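Local structure of hypothetical protein TM1553 (Thermotoga maritima, 1VRM) at residues K53-T56 / Y57-F61; S66-K69 / K70-H74; L110-W114 / G115-N119. The protein probably acts as an ApbE-type flavin transferase, attaching FMN to target proteins. All coordinates share one frame; numbering follows the deposited sequence. Where two conformers were deposited one is given.

Interaction 1 (K53-T56 / Y57-F61); sequences KRIT and YKFSF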
ATOM      1  N   LYS A  53     -12.666   7.849  -1.033  1.00  5.92           N
ATOM      2  CA  LYS A  53     -12.430   9.053  -1.826  1.00  6.11           C
ATOM      3  C   LYS A  53     -11.851  10.179  -0.977  1.00  5.55           C
ATOM      4  O   LYS A  53     -10.916  10.873  -1.409  1.00  8.17           O
ATOM      5  CB  LYS A  53     -13.689   9.494  -2.550  1.00  8.14           C
ATOM      6  CG  LYS A  53     -14.130   8.494  -3.618  1.00  8.53           C
ATOM      7  CD  LYS A  53     -15.430   8.909  -4.257  1.00 13.52           C
ATOM      8  CE  LYS A  53     -15.714   8.044  -5.474  0.50 23.16           C
ATOM      9  NZ  LYS A  53     -14.501   7.844  -6.311  0.50 30.43           N
ATOM     10  N   ARG A  54     -12.355  10.345   0.227  1.00  5.60           N
ATOM     11  CA  ARG A  54     -11.852  11.357   1.141  1.00  7.43           C
ATOM     12  C   ARG A  54     -10.331  11.187   1.376  1.00  6.79           C
ATOM     13  O   ARG A  54      -9.553  12.116   1.276  1.00  7.34           O
ATOM     14  CB  ARG A  54     -12.576  11.254   2.463  1.00  8.00           C
ATOM     15  CG  ARG A  54     -12.112  12.251   3.511  1.00  6.92           C
ATOM     16  CD  ARG A  54     -12.767  12.012   4.844  1.00  8.67           C
ATOM     17  NE  ARG A  54     -12.309  10.779   5.437  1.00  7.84           N
ATOM     18  CZ  ARG A  54     -11.151  10.675   6.086  1.00  7.17           C
ATOM     19  NH1 ARG A  54     -10.381  11.760   6.253  1.00 11.29           N
ATOM     20  NH2 ARG A  54     -10.781   9.512   6.580  1.00  7.51           N
ATOM     21  N   ILE A  55      -9.937   9.972   1.686  1.00  4.00           N
ATOM     22  CA  ILE A  55      -8.530   9.606   1.932  1.00  5.70           C
ATOM     23  C   ILE A  55      -7.715   9.840   0.638  1.00  5.33           C
ATOM     24  O   ILE A  55      -6.573  10.294   0.672  1.00  7.14           O
ATOM     25  CB  ILE A  55      -8.429   8.129   2.415  1.00  4.33           C
ATOM     26  CG1 ILE A  55      -9.027   8.060   3.794  1.00  5.24           C
ATOM     27  CG2 ILE A  55      -7.014   7.598   2.251  1.00  7.51           C
ATOM     28  CD1 ILE A  55      -9.271   6.660   4.225  1.00  8.58           C
ATOM     29  N   THR A  56      -8.306   9.520  -0.517  1.00  4.26           N
ATOM     30  CA  THR A  56      -7.645   9.720  -1.808  1.00  6.11           C
ATOM     31  C   THR A  56      -7.154  11.168  -1.964  1.00  7.47           C
ATOM     32  O   THR A  56      -6.015  11.400  -2.385  1.00  9.79           O
ATOM     33  CB  THR A  56      -8.556   9.363  -3.002  1.00  8.28           C
ATOM     34  OG1 THR A  56      -8.940   7.982  -2.917  1.00  6.96           O
ATOM     35  CG2 THR A  56      -7.827   9.539  -4.314  1.00  7.31           C
ATOM     36  N   TYR A  57      -8.039  12.108  -1.637  1.00  5.43           N
ATOM     37  CA  TYR A  57      -7.722  13.525  -1.842  1.00  8.59           C
ATOM     38  C   TYR A  57      -6.899  14.095  -0.696  1.00  8.42           C
ATOM     39  O   TYR A  57      -5.974  14.908  -0.917  1.00  9.93           O
ATOM     40  CB  TYR A  57      -8.985  14.337  -2.087  1.00  9.83           C
ATOM     41  CG  TYR A  57      -9.696  13.808  -3.331  1.00 14.39           C
ATOM     42  CD1 TYR A  57      -8.980  13.626  -4.518  1.00 20.34           C
ATOM     43  CD2 TYR A  57     -11.010  13.415  -3.293  1.00 26.08           C
ATOM     44  CE1 TYR A  57      -9.583  13.097  -5.652  1.00 31.44           C
ATOM     45  CE2 TYR A  57     -11.626  12.890  -4.427  1.00 24.32           C
ATOM     46  CZ  TYR A  57     -10.904  12.734  -5.595  1.00 28.80           C
ATOM     47  OH  TYR A  57     -11.505  12.215  -6.732  1.00 35.22           O
ATOM     48  N   LYS A  58      -7.186  13.651   0.525  1.00  5.55           N
ATOM     49  CA  LYS A  58      -6.521  14.208   1.686  1.00  5.25           C
ATOM     50  C   LYS A  58      -5.045  13.881   1.731  1.00  6.21           C
ATOM     51  O   LYS A  58      -4.235  14.693   2.226  1.00  7.84           O
ATOM     52  CB  LYS A  58      -7.187  13.731   2.973  1.00  7.76           C
ATOM     53  CG  LYS A  58      -6.552  14.266   4.230  1.00  5.89           C
ATOM     54  CD  LYS A  58      -7.375  13.998   5.459  1.00  8.89           C
ATOM     55  CE  LYS A  58      -6.659  14.483   6.710  1.00 10.29           C
ATOM     56  NZ  LYS A  58      -7.492  14.263   7.918  1.00 12.13           N
ATOM     57  N   PHE A  59      -4.712  12.680   1.265  1.00  4.79           N
ATOM     58  CA  PHE A  59      -3.332  12.195   1.329  1.00  4.53           C
ATOM     59  C   PHE A  59      -2.660  12.144  -0.046  1.00  6.41           C
ATOM     60  O   PHE A  59      -1.602  11.562  -0.180  1.00  9.90           O
ATOM     61  CB  PHE A  59      -3.290  10.872   2.084  1.00  6.72           C
ATOM     62  CG  PHE A  59      -3.737  11.022   3.508  1.00  7.23           C
ATOM     63  CD1 PHE A  59      -3.010  11.752   4.403  1.00  8.55           C
ATOM     64  CD2 PHE A  59      -4.958  10.524   3.939  1.00 10.32           C
ATOM     65  CE1 PHE A  59      -3.474  11.908   5.710  1.00 11.39           C
ATOM     66  CE2 PHE A  59      -5.403  10.697   5.255  1.00 10.91           C
ATOM     67  CZ  PHE A  59      -4.634  11.375   6.122  1.00 11.48           C
ATOM     68  N   SER A  60      -3.232  12.812  -1.039  1.00  8.99           N
ATOM     69  CA  SER A  60      -2.734  12.849  -2.390  1.00  8.48           C
ATOM     70  C   SER A  60      -1.410  13.588  -2.508  1.00  7.50           C
ATOM     71  O   SER A  60      -1.154  14.542  -1.772  1.00  8.96           O
ATOM     72  CB  SER A  60      -3.741  13.592  -3.302  1.00  8.60           C
ATOM     73  OG  SER A  60      -3.222  13.784  -4.608  1.00 10.45           O
ATOM     74  N   PHE A  61      -0.563  13.157  -3.437  1.00  9.40           N
ATOM     75  CA  PHE A  61       0.681  13.892  -3.665  1.00  8.10           C
ATOM     76  C   PHE A  61       0.381  15.175  -4.415  1.00 10.43           C
ATOM     77  O   PHE A  61       1.155  16.119  -4.328  1.00 11.96           O
ATOM     78  CB  PHE A  61       1.678  13.024  -4.446  1.00 10.20           C
ATOM     79  CG  PHE A  61       3.082  13.555  -4.464  1.00  8.71           C
ATOM     80  CD1 PHE A  61       3.948  13.262  -3.431  1.00  7.50           C
ATOM     81  CD2 PHE A  61       3.541  14.347  -5.509  1.00 11.30           C
ATOM     82  CE1 PHE A  61       5.282  13.742  -3.457  1.00 10.87           C
ATOM     83  CE2 PHE A  61       4.856  14.838  -5.514  1.00 14.53           C
ATOM     84  CZ  PHE A  61       5.699  14.510  -4.470  1.00 11.79           C
TER
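The C-terminal turn of helix 41-58 ends here, with K53, R54 and I55 receiving the amides of Y57, K58 and F59 before F59 becomes the first residue to leave helical geometry. K58 N reaches R54 O at 2.9 Å, and F59 N bonds to I55 O at 3.1 Å. The Y57 ring folds back along the preceding turn, because CG stands beside its own backbone N (chi1 -60°). CD2 thereby comes within 3.2 Å of K53 O, while T56 CG2 lies 4.1 Å above one ring face, displaced toward the rim. R65 makes a cation-pi contact with this ring. Replacing Y57 by an alanine would probably leave R65 without its aromatic partner and uncover the T56 methyl. On another side of the helix, I55 CG2 meets F59 CD2 at 4.0 Å, and the aliphatic K58 CG sits over the centre of one F59 face. R54 and K58 run alongside each other, pointing the same way, with R54 NH1 3.8 Å from K58 CD and 4.2 Å from K58 NZ. E84 bridges both of these cations, D51 takes R54 NE and D82 takes K58 NZ. The acidic cluster is thus likely to offset the like charges and let the two basic chains share one side of the helix end.

Interaction 2 (S66-K69 / K70-H74); sequences SVVK and KINDH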
ATOM      1  N   SER A  66      -4.930  18.357  -0.454  1.00 11.28           N
ATOM      2  CA  SER A  66      -4.179  17.381   0.286  1.00  9.26           C
ATOM      3  C   SER A  66      -3.338  17.984   1.422  1.00  8.03           C
ATOM      4  O   SER A  66      -2.617  18.959   1.243  1.00  7.98           O
ATOM      5  CB  SER A  66      -3.225  16.623  -0.650  1.00  9.33           C
ATOM      6  OG  SER A  66      -2.323  15.842   0.095  1.00  8.84           O
ATOM      7  N   VAL A  67      -3.359  17.326   2.562  1.00  5.76           N
ATOM      8  CA  VAL A  67      -2.488  17.714   3.700  1.00  6.19           C
ATOM      9  C   VAL A  67      -1.026  17.253   3.435  1.00  7.18           C
ATOM     10  O   VAL A  67      -0.075  17.856   3.959  1.00  8.37           O
ATOM     11  CB  VAL A  67      -3.023  17.098   5.004  0.50  6.66           C
ATOM     12  CG1 VAL A  67      -2.857  15.566   5.021  0.50  5.78           C
ATOM     13  CG2 VAL A  67      -2.425  17.759   6.197  0.50  9.12           C
ATOM     14  N   VAL A  68      -0.855  16.135   2.745  1.00  7.14           N
ATOM     15  CA  VAL A  68       0.466  15.702   2.309  1.00  6.00           C
ATOM     16  C   VAL A  68       1.078  16.775   1.400  1.00  5.22           C
ATOM     17  O   VAL A  68       2.236  17.137   1.585  1.00  8.30           O
ATOM     18  CB  VAL A  68       0.426  14.328   1.586  1.00  8.42           C
ATOM     19  CG1 VAL A  68       1.714  14.035   0.779  1.00 10.51           C
ATOM     20  CG2 VAL A  68       0.119  13.275   2.614  1.00  9.33           C
ATOM     21  N   LYS A  69       0.320  17.246   0.403  1.00  6.96           N
ATOM     22  CA  LYS A  69       0.807  18.290  -0.492  1.00  8.28           C
ATOM     23  C   LYS A  69       1.108  19.527   0.343  1.00  7.56           C
ATOM     24  O   LYS A  69       2.155  20.182   0.120  1.00  8.16           O
ATOM     25  CB  LYS A  69      -0.173  18.603  -1.591  1.00  9.89           C
ATOM     26  CG  LYS A  69       0.330  19.618  -2.592  1.00 11.54           C
ATOM     27  CD  LYS A  69      -0.504  19.584  -3.834  1.00 16.78           C
ATOM     28  CE  LYS A  69      -0.338  20.857  -4.623  1.00 21.77           C
ATOM     29  NZ  LYS A  69       1.060  21.041  -4.997  1.00 20.37           N
ATOM     30  N   LYS A  70       0.255  19.852   1.305  1.00  8.18           N
ATOM     31  CA  LYS A  70       0.521  21.022   2.179  1.00  9.90           C
ATOM     32  C   LYS A  70       1.862  20.894   2.878  1.00  7.26           C
ATOM     33  O   LYS A  70       2.673  21.809   2.836  1.00  8.93           O
ATOM     34  CB  LYS A  70      -0.572  21.210   3.229  1.00 10.34           C
ATOM     35  CG  LYS A  70      -0.366  22.383   4.180  1.00 12.32           C
ATOM     36  CD  LYS A  70      -1.500  22.367   5.190  1.00 17.81           C
ATOM     37  CE  LYS A  70      -1.268  23.262   6.343  1.00 33.92           C
ATOM     38  NZ  LYS A  70      -2.579  23.388   7.072  1.00 39.11           N
ATOM     39  N   ILE A  71       2.151  19.739   3.466  1.00  7.01           N
ATOM     40  CA  ILE A  71       3.431  19.551   4.115  1.00  5.13           C
ATOM     41  C   ILE A  71       4.569  19.636   3.076  1.00  5.10           C
ATOM     42  O   ILE A  71       5.562  20.395   3.245  1.00  6.49           O
ATOM     43  CB  ILE A  71       3.527  18.181   4.834  1.00  4.80           C
ATOM     44  CG1 ILE A  71       2.556  18.121   6.029  1.00  7.52           C
ATOM     45  CG2 ILE A  71       4.990  17.926   5.282  1.00  8.97           C
ATOM     46  CD1 ILE A  71       2.206  16.715   6.475  1.00  7.17           C
ATOM     47  N   ASN A  72       4.416  18.934   1.956  1.00  5.15           N
ATOM     48  CA  ASN A  72       5.454  18.906   0.888  1.00  4.97           C
ATOM     49  C   ASN A  72       5.780  20.267   0.309  1.00  6.19           C
ATOM     50  O   ASN A  72       6.915  20.512  -0.153  1.00  7.45           O
ATOM     51  CB  ASN A  72       5.096  17.933  -0.202  1.00  5.26           C
ATOM     52  CG  ASN A  72       5.179  16.475   0.266  1.00  4.13           C
ATOM     53  OD1 ASN A  72       5.822  16.170   1.288  1.00  5.55           O
ATOM     54  ND2 ASN A  72       4.591  15.575  -0.526  1.00  8.40           N
ATOM     55  N   ASP A  73       4.746  21.104   0.257  1.00  4.20           N
ATOM     56  CA  ASP A  73       4.865  22.439  -0.307  1.00  6.20           C
ATOM     57  C   ASP A  73       5.307  23.481   0.745  1.00  7.03           C
ATOM     58  O   ASP A  73       5.420  24.663   0.416  1.00  9.09           O
ATOM     59  CB  ASP A  73       3.540  22.856  -0.936  1.00  9.87           C
ATOM     60  CG  ASP A  73       3.255  22.148  -2.275  1.00 13.23           C
ATOM     61  OD1 ASP A  73       4.188  21.506  -2.831  1.00 15.28           O
ATOM     62  OD2 ASP A  73       2.113  22.309  -2.742  1.00 20.45           O
ATOM     63  N   HIS A  74       5.534  23.022   1.986  1.00  4.88           N
ATOM     64  CA  HIS A  74       5.984  23.883   3.049  1.00  7.24           C
ATOM     65  C   HIS A  74       7.242  23.287   3.717  1.00  5.89           C
ATOM     66  O   HIS A  74       7.195  22.931   4.906  1.00  6.64           O
ATOM     67  CB  HIS A  74       4.873  24.103   4.063  1.00 10.25           C
ATOM     68  CG  HIS A  74       3.776  24.959   3.537  1.00 12.74           C
ATOM     69  ND1 HIS A  74       2.721  24.450   2.816  1.00 12.56           N
ATOM     70  CD2 HIS A  74       3.605  26.305   3.559  1.00 15.57           C
ATOM     71  CE1 HIS A  74       1.928  25.440   2.429  1.00 16.05           C
ATOM     72  NE2 HIS A  74       2.453  26.581   2.857  1.00 19.00           N
TER
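K69 lies obliquely across D73, one turn further along the chain from it, and its side chain overlaps carboxylate oxygen OD2 from CG to NZ. The chain leaves the backbone with CG anti to N (chi1 -176°) and bends only at its last torsion (chi4 59°), which brings NZ to D73 OD2 at 2.8 Å. This salt bridge uses the syn lone pair of OD2, the one on the side of OD1, while K69 CG touches the same oxygen at 3.2 Å. The backbone links the same two residues: D73 N donates to K69 O at 2.8 Å. At the start of the helix S66 is the N-cap: its OG takes K69 N in a nearly straight bond of 3.0 Å (171°). The same hydroxyl bonds chiefly to S60 O and also lies within bonding distance of K58 O, the two carbonyls competing for its one hydrogen, so one atom caps this helix and ties it to the chain before it. At the other end H74 ND1 donates a hydrogen bond to K70 O at 2.6 Å, with the oxygen lying in the ring plane, which fixes the turn of the imidazole. N72 stands alongside V68, its ND2 3.5 Å from V68 CG1, and directs OD1 to the backbone amide of I160. Around this short helix, V67 and I71 pack on T85 and I89 of helix 83-98, whereas K70 and H74 both touch V79 of strand 79-80.

Interaction 3 (L110-W114 / G115-N119); sequences LLELW and GFTGN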
ATOM      1  N   LEU A 110      12.014  11.320  -5.365  1.00  5.82           N
ATOM      2  CA  LEU A 110      12.378  10.389  -6.425  1.00  5.49           C
ATOM      3  C   LEU A 110      11.185  10.099  -7.359  1.00  6.24           C
ATOM      4  O   LEU A 110      11.353  10.089  -8.583  1.00  7.34           O
ATOM      5  CB  LEU A 110      12.918   9.080  -5.833  1.00  6.47           C
ATOM      6  CG  LEU A 110      14.329   9.141  -5.282  1.00  9.05           C
ATOM      7  CD1 LEU A 110      14.526   7.977  -4.357  1.00 10.93           C
ATOM      8  CD2 LEU A 110      15.359   9.130  -6.431  1.00  9.68           C
ATOM      9  N   LEU A 111      10.007   9.901  -6.793  1.00  6.25           N
ATOM     10  CA  LEU A 111       8.792   9.637  -7.631  1.00  5.73           C
ATOM     11  C   LEU A 111       8.573  10.833  -8.552  1.00  8.64           C
ATOM     12  O   LEU A 111       8.273  10.690  -9.718  1.00  8.94           O
ATOM     13  CB  LEU A 111       7.577   9.349  -6.784  1.00  9.71           C
ATOM     14  CG  LEU A 111       7.710   8.022  -6.037  1.00  7.55           C
ATOM     15  CD1 LEU A 111       6.615   7.920  -5.031  1.00 10.91           C
ATOM     16  CD2 LEU A 111       7.643   6.851  -6.975  1.00 11.71           C
ATOM     17  N   GLU A 112       8.795  12.028  -8.029  1.00  9.18           N
ATOM     18  CA  GLU A 112       8.574  13.250  -8.803  1.00 10.52           C
ATOM     19  C   GLU A 112       9.601  13.328  -9.975  1.00 11.15           C
ATOM     20  O   GLU A 112       9.294  13.622 -11.140  1.00 10.02           O
ATOM     21  CB  GLU A 112       8.679  14.390  -7.799  1.00 14.16           C
ATOM     22  CG  GLU A 112       8.261  15.687  -8.207  1.00 18.12           C
ATOM     23  CD  GLU A 112       8.535  16.682  -7.077  1.00 17.89           C
ATOM     24  OE1 GLU A 112       9.694  16.790  -6.631  1.00 15.42           O
ATOM     25  OE2 GLU A 112       7.588  17.346  -6.660  1.00 18.37           O
ATOM     26  N   LEU A 113      10.836  12.942  -9.684  1.00  9.33           N
ATOM     27  CA  LEU A 113      11.888  12.949 -10.662  1.00 12.33           C
ATOM     28  C   LEU A 113      11.629  11.985 -11.796  1.00  9.96           C
ATOM     29  O   LEU A 113      11.812  12.309 -12.950  1.00 12.67           O
ATOM     30  CB  LEU A 113      13.189  12.594  -9.959  1.00 13.61           C
ATOM     31  CG  LEU A 113      14.514  12.836 -10.665  1.00 21.27           C
ATOM     32  CD1 LEU A 113      14.789  14.357 -10.740  1.00 18.91           C
ATOM     33  CD2 LEU A 113      15.618  12.049  -9.946  1.00 17.76           C
ATOM     34  N   TRP A 114      11.181  10.782 -11.447  1.00  8.01           N
ATOM     35  CA  TRP A 114      10.856   9.749 -12.433  1.00  7.91           C
ATOM     36  C   TRP A 114       9.553  10.039 -13.206  1.00 11.50           C
ATOM     37  O   TRP A 114       9.268   9.420 -14.229  1.00 10.90           O
ATOM     38  CB  TRP A 114      10.708   8.392 -11.703  1.00  9.21           C
ATOM     39  CG  TRP A 114      11.955   7.728 -11.409  1.00  5.76           C
ATOM     40  CD1 TRP A 114      12.713   7.852 -10.279  1.00  7.37           C
ATOM     41  CD2 TRP A 114      12.622   6.771 -12.241  1.00  3.25           C
ATOM     42  NE1 TRP A 114      13.839   7.054 -10.367  1.00  6.53           N
ATOM     43  CE2 TRP A 114      13.794   6.360 -11.563  1.00  7.36           C
ATOM     44  CE3 TRP A 114      12.350   6.247 -13.525  1.00  6.80           C
ATOM     45  CZ2 TRP A 114      14.688   5.464 -12.122  1.00  9.58           C
ATOM     46  CZ3 TRP A 114      13.200   5.342 -14.046  1.00  8.37           C
ATOM     47  CH2 TRP A 114      14.386   4.971 -13.378  1.00  9.69           C
ATOM     48  N   GLY A 115       8.739  10.945 -12.695  1.00  9.60           N
ATOM     49  CA  GLY A 115       7.476  11.316 -13.346  1.00 10.89           C
ATOM     50  C   GLY A 115       6.230  10.590 -12.863  1.00 13.99           C
ATOM     51  O   GLY A 115       5.128  10.769 -13.421  1.00 17.25           O
ATOM     52  N   PHE A 116       6.364   9.773 -11.834  1.00 10.93           N
ATOM     53  CA  PHE A 116       5.236   8.977 -11.321  1.00 12.86           C
ATOM     54  C   PHE A 116       4.127   9.846 -10.716  1.00 18.58           C
ATOM     55  O   PHE A 116       2.991   9.434 -10.681  1.00 22.03           O
ATOM     56  CB  PHE A 116       5.686   7.876 -10.395  1.00 13.93           C
ATOM     57  CG  PHE A 116       6.370   6.770 -11.107  1.00 10.51           C
ATOM     58  CD1 PHE A 116       5.649   5.928 -11.967  1.00 14.77           C
ATOM     59  CD2 PHE A 116       7.719   6.524 -10.929  1.00  9.93           C
ATOM     60  CE1 PHE A 116       6.283   4.907 -12.597  1.00 14.00           C
ATOM     61  CE2 PHE A 116       8.328   5.509 -11.565  1.00 10.98           C
ATOM     62  CZ  PHE A 116       7.633   4.707 -12.412  1.00 13.15           C
ATOM     63  N   THR A 117       4.456  11.067 -10.336  1.00 23.08           N
ATOM     64  CA  THR A 117       3.503  11.983  -9.718  1.00 25.04           C
ATOM     65  C   THR A 117       2.831  12.952 -10.696  1.00 28.37           C
ATOM     66  O   THR A 117       1.806  13.535 -10.348  1.00 34.80           O
ATOM     67  CB  THR A 117       4.230  12.840  -8.676  1.00 19.81           C
ATOM     68  OG1 THR A 117       5.160  13.700  -9.334  1.00 23.96           O
ATOM     69  CG2 THR A 117       4.954  11.992  -7.647  1.00 21.88           C
ATOM     70  N   GLY A 118       3.395  13.143 -11.893  1.00 28.57           N
ATOM     71  CA  GLY A 118       2.916  14.161 -12.850  1.00 27.83           C
ATOM     72  C   GLY A 118       2.181  13.647 -14.094  1.00 29.30           C
ATOM     73  O   GLY A 118       1.581  12.582 -14.080  1.00 29.91           O
ATOM     74  N   ASN A 119       2.234  14.430 -15.165  1.00 30.18           N
ATOM     75  CA  ASN A 119       1.656  14.025 -16.458  1.00 30.72           C
ATOM     76  C   ASN A 119       2.484  12.920 -17.093  1.00 28.18           C
ATOM     77  O   ASN A 119       3.693  12.810 -16.839  1.00 23.77           O
ATOM     78  CB  ASN A 119       1.612  15.213 -17.421  1.00 32.67           C
ATOM     79  CG  ASN A 119       0.411  16.113 -17.180  1.00 45.50           C
ATOM     80  OD1 ASN A 119      -0.420  15.854 -16.295  1.00 49.76           O
ATOM     81  ND2 ASN A 119       0.304  17.170 -17.982  1.00 55.39           N
TER
HETATM   82  O   HOH W   1       6.539  13.901 -11.647  1.00 30.40           O
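A chi1 of 67° places T117 OG1 between its own backbone N and carbonyl carbon, and the same rotation turns CG2 to the flank of L111, 3.8 Å from CB. L111 and F116 both hold CG beside the backbone N, and their side chains cross at about a right angle, with L111 CD2 4.0 Å from F116 CD2. That ring atom also rests 3.6 Å from W114 CB. The backbone beneath forms a Schellman motif: F116 N returns to L111 O at 3.0 Å, and G115 N donates to E112 O at 3.1 Å from above the carbonyl plane. The apolar contact between L111 and F116, the two residues joined by the outer bond, commonly accompanies this motif. G115 adopts positive phi, 95°, where a beta carbon would jam against W114 O. A water extends the cap, donating to E112 O at 2.8 Å and bonding T117 OG1 at 2.7 Å, so the carbonyl receives both an amide and a water. From the helix itself, the E112 carboxylate forms a salt bridge with K159 and W114 NE1 donates to G256 O. Helix 108-114 is packed against helix 128-135, where L110 and L113 both meet A134, while the W114 backbone bonds to R124 in the intervening loop.

Taken from the N terminus, the three interactions follow in series, and none nests within or crosses another. Interaction 1 ends helix 41-58, interaction 2 spans the next helix, 67-72, and interaction 3 closes helix 108-114 before the loop to 128-135. The first two are joined directly: K58 O accepts V67 N at 2.8 Å, drawing the end of one helix to the start of the next across the short loop between them. F61, beyond the turn of interaction 1, touches N72 on one hand and T117 and E112 on the other. It thus connects interactions 2 and 3, which do not touch, their nearest atoms being about 7 Å apart.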